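Arginase (Medicago truncatula, PDB 6VSS) hydrolyses L-arginine to urea and L-ornithine at a pair of manganese ions, and also converts agmatine to putrescine and urea. Local coordinates at residues Ser81-Arg89 against Leu154-Ile162; Val266-Asp274 against Gly287-Leu298. All blocks are in the same frame, centred on the assembly; numbering follows the deposited sequence.

In the fold
Both contacts sit on one parallel sheet, where strand 305-311 separates strand 151-157 of contact 1 from strand 264-269 of contact 2; their centres lie about 17 Å apart. Each pairs the C-terminal end of its strand, and the turn beyond, with a helical segment. Those turns meet at the active site: His160 of contact 1 and Asp269 of contact 2 bind the same manganese ion, their ND1 and OD2 atoms 3.3 Å apart, and Asp269 and Asp271 serve the second ion. A probable hydrogen bond of 2.8 Å between His160 NE2 and Ser267 OG joins the turn after strand 151-157 to strand 264-269. Asp184, His186 and Asp188 complete the two manganese sites.

Contact 1. Residues Ser81-Arg89 against Leu154-Ile162; sequences SAFAPPRIR and LVLGGDHSI. With MN (manganese (II) ion), chain J.
Ser81 and Gly158 are joined by a backbone hydrogen bond, Gly158 N to Ser81 O at 3.0 Å with an N-H...O angle of 164°. The donor stands well above the carbonyl plane, while Ala84 N reaches the same oxygen from the opposite face, within the 81-89 segment. One carbonyl therefore ties the 3-10 turn at 81-84 to the cis peptide preceding Gly158. Packing is close along the next turn. Ala84 CB rests 3.3 Å from Gly157 O, and the ring of Pro85 lies alongside the strand end, its CG 3.5 Å from Leu156 O. Pro85 CB also meets Leu156 CB at 4.0 Å. Leu156 has CG beside its backbone N (chi1 -53°), which carries its two methyls to the helix: CD1 lies 4.1 Å from Arg89 CG, and CD2 is 4.3 Å from Ile88 CG2. These last contacts are looser than those at Ala84 and Pro85, and Val332 of helix 323-339 touches both Ile88 and Leu156. Further out, the more exposed side of the 81-89 segment, with Phe83, Pro86 and Arg87, is turned to a neighbouring subunit. The Arg89 chain is bent at chi3, and Pro85 O lies over the centre of one guanidinium face; its charge is met by Asp118 and by Glu122 of that neighbouring subunit. Past the glycines, Asp159 OD1 accepts from Ser161 N (2.9 Å) and from Ser161 OG, holding the carboxylate in place. His160, next in the chain, binds manganese through ND1 at 2.2 Å. The helix-to-strand angle of 119° describes a helix packed across the strand's C-terminal end, and the Asx turn at Asp159 leads into the metal-binding loop of the arginase fold.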
loop_
_atom_site.group_PDB
_atom_site.type_symbol
_atom_site.label_atom_id
_atom_site.label_comp_id
_atom_site.label_asym_id
_atom_site.label_seq_id
_atom_site.Cartn_x
_atom_site.Cartn_y
_atom_site.Cartn_z
ATOM N N SER B 81 -0.931 -14.942 12.082
ATOM C CA SER B 81 0.006 -14.842 13.241
ATOM C C SER B 81 0.924 -16.082 13.275
ATOM O O SER B 81 1.944 -15.983 13.895
ATOM C CB SER B 81 -0.689 -14.611 14.556
ATOM O OG SER B 81 -1.484 -15.757 14.891
ATOM N N ALA B 82 0.662 -17.172 12.538
ATOM C CA ALA B 82 1.582 -18.338 12.469
ATOM C C ALA B 82 2.962 -17.902 11.943
ATOM O O ALA B 82 3.965 -18.488 12.337
ATOM C CB ALA B 82 0.958 -19.427 11.626
ATOM N N PHE B 83 3.037 -16.793 11.192
ATOM C CA PHE B 83 4.273 -16.372 10.509
ATOM C C PHE B 83 5.018 -15.384 11.390
ATOM O O PHE B 83 6.120 -14.950 11.005
ATOM C CB PHE B 83 3.964 -15.779 9.124
ATOM C CG PHE B 83 3.246 -16.729 8.203
ATOM C CD1 PHE B 83 3.846 -17.894 7.774
ATOM C CD2 PHE B 83 1.939 -16.506 7.819
ATOM C CE1 PHE B 83 3.162 -18.798 6.971
ATOM C CE2 PHE B 83 1.277 -17.373 6.953
ATOM C CZ PHE B 83 1.879 -18.529 6.558
ATOM N N ALA B 84 4.427 -15.001 12.523
ATOM C CA ALA B 84 4.939 -13.896 13.355
ATOM C C ALA B 84 6.344 -14.118 13.941
ATOM O O ALA B 84 7.168 -13.195 13.925
ATOM C CB ALA B 84 3.912 -13.553 14.393
ATOM N N PRO B 85 6.699 -15.247 14.600
ATOM C CA PRO B 85 7.903 -15.226 15.418
ATOM C C PRO B 85 9.186 -14.782 14.687
ATOM O O PRO B 85 9.873 -13.922 15.222
ATOM C CB PRO B 85 7.930 -16.625 16.032
ATOM C CG PRO B 85 6.481 -17.048 16.074
ATOM C CD PRO B 85 5.924 -16.478 14.784
ATOM N N PRO B 86 9.562 -15.310 13.491
ATOM C CA PRO B 86 10.795 -14.925 12.795
ATOM C C PRO B 86 10.798 -13.447 12.391
ATOM O O PRO B 86 11.859 -12.836 12.409
ATOM C CB PRO B 86 10.807 -15.764 11.500
ATOM C CG PRO B 86 9.957 -16.960 11.870
ATOM C CD PRO B 86 8.880 -16.386 12.778
ATOM N N ARG B 87 9.623 -12.895 12.116
ATOM C CA ARG B 87 9.465 -11.445 11.780
ATOM C C ARG B 87 9.752 -10.626 13.043
ATOM O O ARG B 87 10.444 -9.651 12.941
ATOM C CB ARG B 87 8.089 -11.164 11.165
ATOM C CG ARG B 87 7.959 -11.682 9.741
ATOM C CD ARG B 87 8.802 -10.871 8.773
ATOM N NE ARG B 87 8.115 -9.635 8.386
ATOM C CZ ARG B 87 7.115 -9.607 7.486
ATOM N NH1 ARG B 87 6.526 -8.464 7.160
ATOM N NH2 ARG B 87 6.711 -10.737 6.916
ATOM N N ILE B 88 9.269 -11.091 14.189
ATOM C CA ILE B 88 9.549 -10.372 15.473
ATOM C C ILE B 88 11.048 -10.444 15.792
ATOM O O ILE B 88 11.642 -9.370 16.014
ATOM C CB ILE B 88 8.681 -10.893 16.617
ATOM C CG1 ILE B 88 7.191 -10.696 16.346
ATOM C CG2 ILE B 88 9.071 -10.235 17.934
ATOM C CD1 ILE B 88 6.350 -11.589 17.267
ATOM N N ARG B 89 11.695 -11.602 15.724
ATOM C CA ARG B 89 13.163 -11.627 16.004
ATOM C C ARG B 89 13.909 -10.682 15.057
ATOM O O ARG B 89 14.867 -10.043 15.458
ATOM C CB ARG B 89 13.737 -13.030 15.936
ATOM C CG ARG B 89 13.127 -13.918 17.001
ATOM C CD ARG B 89 13.739 -15.265 17.054
ATOM N NE ARG B 89 13.348 -15.956 15.853
ATOM C CZ ARG B 89 12.322 -16.813 15.774
ATOM N NH1 ARG B 89 11.635 -17.132 16.846
ATOM N NH2 ARG B 89 12.062 -17.421 14.652
ATOM N N LEU B 154 9.967 -16.366 27.333
ATOM C CA LEU B 154 9.223 -15.268 26.658
ATOM C C LEU B 154 8.744 -15.854 25.311
ATOM O O LEU B 154 9.514 -16.039 24.394
ATOM C CB LEU B 154 10.109 -14.020 26.580
ATOM C CG LEU B 154 9.352 -12.701 26.402
ATOM C CD1 LEU B 154 10.286 -11.478 26.492
ATOM C CD2 LEU B 154 8.646 -12.709 25.035
ATOM N N VAL B 155 7.496 -16.314 25.287
ATOM C CA VAL B 155 6.911 -17.011 24.123
ATOM C C VAL B 155 6.507 -16.002 23.041
ATOM O O VAL B 155 5.824 -14.976 23.353
ATOM C CB VAL B 155 5.784 -17.936 24.582
ATOM C CG1 VAL B 155 5.036 -18.539 23.414
ATOM C CG2 VAL B 155 6.340 -19.026 25.516
ATOM N N LEU B 156 6.859 -16.287 21.789
ATOM C CA LEU B 156 6.335 -15.489 20.639
ATOM C C LEU B 156 5.287 -16.307 19.895
ATOM O O LEU B 156 5.618 -17.470 19.477
ATOM C CB LEU B 156 7.454 -15.157 19.679
ATOM C CG LEU B 156 8.660 -14.500 20.302
ATOM C CD1 LEU B 156 9.684 -14.329 19.214
ATOM C CD2 LEU B 156 8.288 -13.177 20.946
ATOM N N GLY B 157 4.043 -15.783 19.867
ATOM C CA GLY B 157 2.949 -16.388 19.083
ATOM C C GLY B 157 3.030 -15.841 17.670
ATOM O O GLY B 157 3.808 -14.923 17.380
ATOM N N GLY B 158 2.172 -16.380 16.811
ATOM C CA GLY B 158 1.179 -17.338 17.230
ATOM C C GLY B 158 -0.084 -16.651 17.693
ATOM O O GLY B 158 -0.013 -15.531 18.206
ATOM N N ASP B 159 -1.214 -17.318 17.546
ATOM C CA ASP B 159 -2.519 -16.822 18.063
ATOM C C ASP B 159 -2.627 -17.095 19.558
ATOM O O ASP B 159 -1.748 -17.780 20.167
ATOM C CB ASP B 159 -3.632 -17.385 17.212
ATOM C CG ASP B 159 -3.978 -18.821 17.542
ATOM O OD1 ASP B 159 -3.818 -19.158 18.707
ATOM O OD2 ASP B 159 -4.461 -19.548 16.593
ATOM N N HIS B 160 -3.650 -16.526 20.183
ATOM C CA HIS B 160 -3.660 -16.402 21.637
ATOM C C HIS B 160 -3.883 -17.769 22.284
ATOM O O HIS B 160 -3.642 -17.825 23.460
ATOM C CB HIS B 160 -4.620 -15.290 22.094
ATOM C CG HIS B 160 -4.089 -14.600 23.299
ATOM N ND1 HIS B 160 -4.450 -13.321 23.670
ATOM C CD2 HIS B 160 -3.267 -15.052 24.268
ATOM C CE1 HIS B 160 -3.757 -12.993 24.757
ATOM N NE2 HIS B 160 -3.063 -14.034 25.153
ATOM N N SER B 161 -4.272 -18.813 21.555
ATOM C CA SER B 161 -4.586 -20.173 22.098
ATOM C C SER B 161 -3.389 -20.727 22.875
ATOM O O SER B 161 -3.582 -21.591 23.830
ATOM C CB SER B 161 -4.976 -21.133 21.003
ATOM O OG SER B 161 -3.941 -21.268 20.048
ATOM N N ILE B 162 -2.205 -20.285 22.492
ATOM C CA ILE B 162 -0.932 -20.850 23.009
ATOM C C ILE B 162 -0.774 -20.497 24.499
ATOM O O ILE B 162 -0.126 -21.260 25.244
ATOM C CB ILE B 162 0.254 -20.383 22.137
ATOM C CG1 ILE B 162 0.502 -18.886 22.284
ATOM C CG2 ILE B 162 0.079 -20.773 20.679
ATOM C CD1 ILE B 162 1.777 -18.486 21.710
HETATM MN MN MN J . -6.297 -12.487 22.842
HETATM O O HOH W 1 -7.990 -12.002 21.765
#

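Contact 2. Residues Val266-Asp274 against Gly287-Leu298. With MN (manganese (II) ion), chain I; MN (manganese (II) ion), chain J.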
loop_
_atom_site.group_PDB
_atom_site.type_symbol
_atom_site.label_atom_id
_atom_site.label_comp_id
_atom_site.label_asym_id
_atom_site.label_seq_id
_atom_site.Cartn_x
_atom_site.Cartn_y
_atom_site.Cartn_z
ATOM N N VAL B 266 2.989 -12.509 32.158
ATOM C CA VAL B 266 2.533 -11.307 31.396
ATOM C C VAL B 266 2.213 -11.693 29.956
ATOM O O VAL B 266 3.111 -12.031 29.223
ATOM C CB VAL B 266 3.534 -10.149 31.436
ATOM C CG1 VAL B 266 2.972 -8.953 30.668
ATOM C CG2 VAL B 266 3.868 -9.731 32.871
ATOM N N SER B 267 0.945 -11.659 29.577
ATOM C CA SER B 267 0.472 -12.048 28.230
ATOM C C SER B 267 0.093 -10.770 27.473
ATOM O O SER B 267 -0.839 -10.047 27.915
ATOM C CB SER B 267 -0.668 -12.982 28.362
ATOM O OG SER B 267 -1.209 -13.286 27.077
ATOM N N ILE B 268 0.794 -10.443 26.418
ATOM C CA ILE B 268 0.471 -9.229 25.605
ATOM C C ILE B 268 -0.149 -9.655 24.264
ATOM O O ILE B 268 0.601 -10.193 23.369
ATOM C CB ILE B 268 1.708 -8.343 25.435
ATOM C CG1 ILE B 268 2.486 -8.245 26.762
ATOM C CG2 ILE B 268 1.265 -6.997 24.852
ATOM C CD1 ILE B 268 3.618 -7.264 26.806
ATOM N N ASP B 269 -1.460 -9.417 24.095
ATOM C CA ASP B 269 -2.093 -9.518 22.757
ATOM C C ASP B 269 -1.908 -8.165 22.033
ATOM O O ASP B 269 -2.270 -7.142 22.577
ATOM C CB ASP B 269 -3.516 -10.038 22.904
ATOM C CG ASP B 269 -4.269 -10.215 21.590
ATOM O OD1 ASP B 269 -3.865 -9.529 20.616
ATOM O OD2 ASP B 269 -5.320 -10.891 21.606
ATOM N N VAL B 270 -1.197 -8.167 20.897
ATOM C CA VAL B 270 -0.877 -6.945 20.094
ATOM C C VAL B 270 -2.186 -6.201 19.771
ATOM O O VAL B 270 -2.121 -4.971 19.661
ATOM C CB VAL B 270 -0.100 -7.292 18.812
ATOM C CG1 VAL B 270 0.196 -6.036 17.969
ATOM C CG2 VAL B 270 1.198 -8.009 19.143
ATOM N N ASP B 271 -3.324 -6.905 19.659
ATOM C CA ASP B 271 -4.628 -6.244 19.345
ATOM C C ASP B 271 -5.155 -5.489 20.553
ATOM O O ASP B 271 -6.075 -4.714 20.279
ATOM C CB ASP B 271 -5.731 -7.105 18.733
ATOM C CG ASP B 271 -6.391 -8.119 19.637
ATOM O OD1 ASP B 271 -6.296 -8.049 20.843
ATOM O OD2 ASP B 271 -6.933 -9.017 19.084
ATOM N N SER B 272 -4.506 -5.525 21.725
ATOM C CA SER B 272 -4.740 -4.554 22.820
ATOM C C SER B 272 -4.514 -3.123 22.317
ATOM O O SER B 272 -5.251 -2.216 22.719
ATOM C CB SER B 272 -3.916 -4.816 24.046
ATOM O OG SER B 272 -2.522 -4.713 23.801
ATOM N N LEU B 273 -3.569 -2.935 21.420
ATOM C CA LEU B 273 -3.222 -1.582 20.923
ATOM C C LEU B 273 -4.215 -1.155 19.865
ATOM O O LEU B 273 -4.770 -2.023 19.137
ATOM C CB LEU B 273 -1.832 -1.606 20.315
ATOM C CG LEU B 273 -0.697 -1.805 21.307
ATOM C CD1 LEU B 273 0.576 -2.223 20.584
ATOM C CD2 LEU B 273 -0.469 -0.532 22.086
ATOM N N ASP B 274 -4.447 0.155 19.801
ATOM C CA ASP B 274 -5.313 0.720 18.757
ATOM C C ASP B 274 -4.768 0.247 17.407
ATOM O O ASP B 274 -3.561 0.120 17.172
ATOM C CB ASP B 274 -5.369 2.227 18.824
ATOM C CG ASP B 274 -6.532 2.741 17.999
ATOM O OD1 ASP B 274 -7.676 2.701 18.472
ATOM O OD2 ASP B 274 -6.275 3.184 16.880
ATOM N N GLY B 287 -10.379 2.074 19.122
ATOM C CA GLY B 287 -10.479 2.609 20.494
ATOM C C GLY B 287 -9.583 1.888 21.489
ATOM O O GLY B 287 -10.019 1.790 22.649
ATOM N N GLY B 288 -8.344 1.529 21.096
ATOM C CA GLY B 288 -7.482 0.654 21.880
ATOM C C GLY B 288 -6.469 1.454 22.668
ATOM O O GLY B 288 -6.501 2.684 22.614
ATOM N N LEU B 289 -5.527 0.770 23.275
ATOM C CA LEU B 289 -4.407 1.389 24.041
ATOM C C LEU B 289 -3.419 2.117 23.115
ATOM O O LEU B 289 -3.253 1.716 21.944
ATOM C CB LEU B 289 -3.695 0.302 24.814
ATOM C CG LEU B 289 -4.563 -0.413 25.834
ATOM C CD1 LEU B 289 -3.878 -1.660 26.348
ATOM C CD2 LEU B 289 -4.902 0.504 26.963
ATOM N N LEU B 290 -2.747 3.112 23.645
ATOM C CA LEU B 290 -1.555 3.659 22.975
ATOM C C LEU B 290 -0.370 2.850 23.464
ATOM O O LEU B 290 -0.450 2.155 24.505
ATOM C CB LEU B 290 -1.369 5.147 23.276
ATOM C CG LEU B 290 -2.583 6.034 23.016
ATOM C CD1 LEU B 290 -2.291 7.450 23.522
ATOM C CD2 LEU B 290 -2.929 6.020 21.535
ATOM N N PHE B 291 0.682 2.883 22.670
ATOM C CA PHE B 291 1.895 2.088 22.936
ATOM C C PHE B 291 2.404 2.351 24.373
ATOM O O PHE B 291 2.675 1.394 25.142
ATOM C CB PHE B 291 2.963 2.334 21.867
ATOM C CG PHE B 291 4.057 1.307 21.966
ATOM C CD1 PHE B 291 3.960 0.094 21.305
ATOM C CD2 PHE B 291 5.154 1.504 22.792
ATOM C CE1 PHE B 291 4.952 -0.882 21.412
ATOM C CE2 PHE B 291 6.145 0.527 22.903
ATOM C CZ PHE B 291 6.038 -0.663 22.221
ATOM N N ARG B 292 2.468 3.621 24.728
ATOM C CA ARG B 292 2.954 4.167 26.015
ATOM C C ARG B 292 2.020 3.728 27.155
ATOM O O ARG B 292 2.428 3.764 28.292
ATOM C CB ARG B 292 3.094 5.665 25.702
ATOM C CG ARG B 292 3.534 6.569 26.836
ATOM C CD ARG B 292 5.007 6.569 27.186
ATOM N NE ARG B 292 5.848 6.393 26.013
ATOM C CZ ARG B 292 7.080 5.840 26.023
ATOM N NH1 ARG B 292 7.606 5.378 27.144
ATOM N NH2 ARG B 292 7.758 5.712 24.884
ATOM N N ASP B 293 0.772 3.353 26.917
ATOM C CA ASP B 293 -0.073 2.871 28.050
ATOM C C ASP B 293 0.455 1.511 28.522
ATOM O O ASP B 293 0.627 1.291 29.719
ATOM C CB ASP B 293 -1.540 2.679 27.644
ATOM C CG ASP B 293 -2.339 3.940 27.417
ATOM O OD1 ASP B 293 -2.337 4.784 28.294
ATOM O OD2 ASP B 293 -2.997 4.023 26.386
ATOM N N ILE B 294 0.751 0.611 27.599
ATOM C CA ILE B 294 1.332 -0.712 27.986
ATOM C C ILE B 294 2.671 -0.474 28.733
ATOM O O ILE B 294 2.965 -1.205 29.727
ATOM C CB ILE B 294 1.504 -1.612 26.752
ATOM C CG1 ILE B 294 0.160 -1.800 26.031
ATOM C CG2 ILE B 294 2.114 -2.950 27.146
ATOM C CD1 ILE B 294 0.149 -2.870 25.001
ATOM N N LEU B 295 3.493 0.485 28.277
ATOM C CA LEU B 295 4.851 0.667 28.862
ATOM C C LEU B 295 4.697 1.228 30.285
ATOM O O LEU B 295 5.444 0.835 31.176
ATOM C CB LEU B 295 5.699 1.609 27.990
ATOM C CG LEU B 295 6.098 1.066 26.627
ATOM C CD1 LEU B 295 7.029 1.993 25.882
ATOM C CD2 LEU B 295 6.744 -0.285 26.746
ATOM N N ASN B 296 3.782 2.166 30.483
ATOM C CA ASN B 296 3.514 2.739 31.834
ATOM C C ASN B 296 3.163 1.616 32.823
ATOM O O ASN B 296 3.753 1.542 33.936
ATOM C CB ASN B 296 2.406 3.772 31.772
ATOM C CG ASN B 296 2.822 5.022 31.028
ATOM O OD1 ASN B 296 4.003 5.251 30.807
ATOM N ND2 ASN B 296 1.862 5.839 30.641
ATOM N N ILE B 297 2.221 0.770 32.452
ATOM C CA ILE B 297 1.775 -0.336 33.338
ATOM C C ILE B 297 2.954 -1.290 33.588
ATOM O O ILE B 297 3.165 -1.754 34.739
ATOM C CB ILE B 297 0.533 -1.013 32.736
ATOM C CG1 ILE B 297 -0.642 -0.026 32.755
ATOM C CG2 ILE B 297 0.268 -2.295 33.500
ATOM C CD1 ILE B 297 -1.875 -0.407 31.961
ATOM N N LEU B 298 3.738 -1.555 32.555
ATOM C CA LEU B 298 4.742 -2.640 32.602
ATOM C C LEU B 298 5.958 -2.142 33.379
ATOM O O LEU B 298 6.501 -2.897 34.242
ATOM C CB LEU B 298 5.059 -3.015 31.151
ATOM C CG LEU B 298 5.792 -4.318 30.940
ATOM C CD1 LEU B 298 5.098 -5.476 31.652
ATOM C CD2 LEU B 298 5.904 -4.572 29.458
HETATM MN MN MN I . -7.207 -10.134 21.001
HETATM MN MN MN J . -6.297 -12.487 22.842
HETATM O O HOH W 1 -7.990 -12.002 21.765
#
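Asp274 OD1 is gripped by two successive backbone amides: Gly287 N at 2.8 Å, nearly along the C-O axis, and Gly288 N at 3.0 Å on the anti lone pair. The second bond is straighter, 169° at the hydrogen against 140°. With CG anti to the backbone N (chi1 -165°), the carboxylate extends to these amides, and Ser276 OG bonds to its other oxygen. Replacing the aspartate with alanine would probably leave the Gly287 and Gly288 amides without this acceptor, Ser276 OG without its mate and the 287-288 turn freer to shift. Alongside, Asp274 N to Leu289 O (2.9 Å) and Leu289 N to Ser272 O form a single beta bridge. Gly288 CA packs 3.7 Å from Ser272 O. Towards the helix, Leu273 CD2 lies 3.8 Å from Ile294 CD1, the two side chains crossing at about a right angle, and Val266 CG1 meets Leu298 CD1 at 4.2 Å. The axes of strand 266-269 and helix 291-298 run antiparallel, 11.9 Å apart at closest approach, and fit the beta-alpha-beta unit completed by strand 305-311. Ser272 OG donates to Asp269 O at 2.7 Å, fastening the turn that presents the metal ligands. Asp269 OD2 bridges both manganese ions, and both oxygens of Asp271 bind one of them. The beta bridge lies just beyond this turn, whose two aspartates probably help offset the positive charge of the manganese pair.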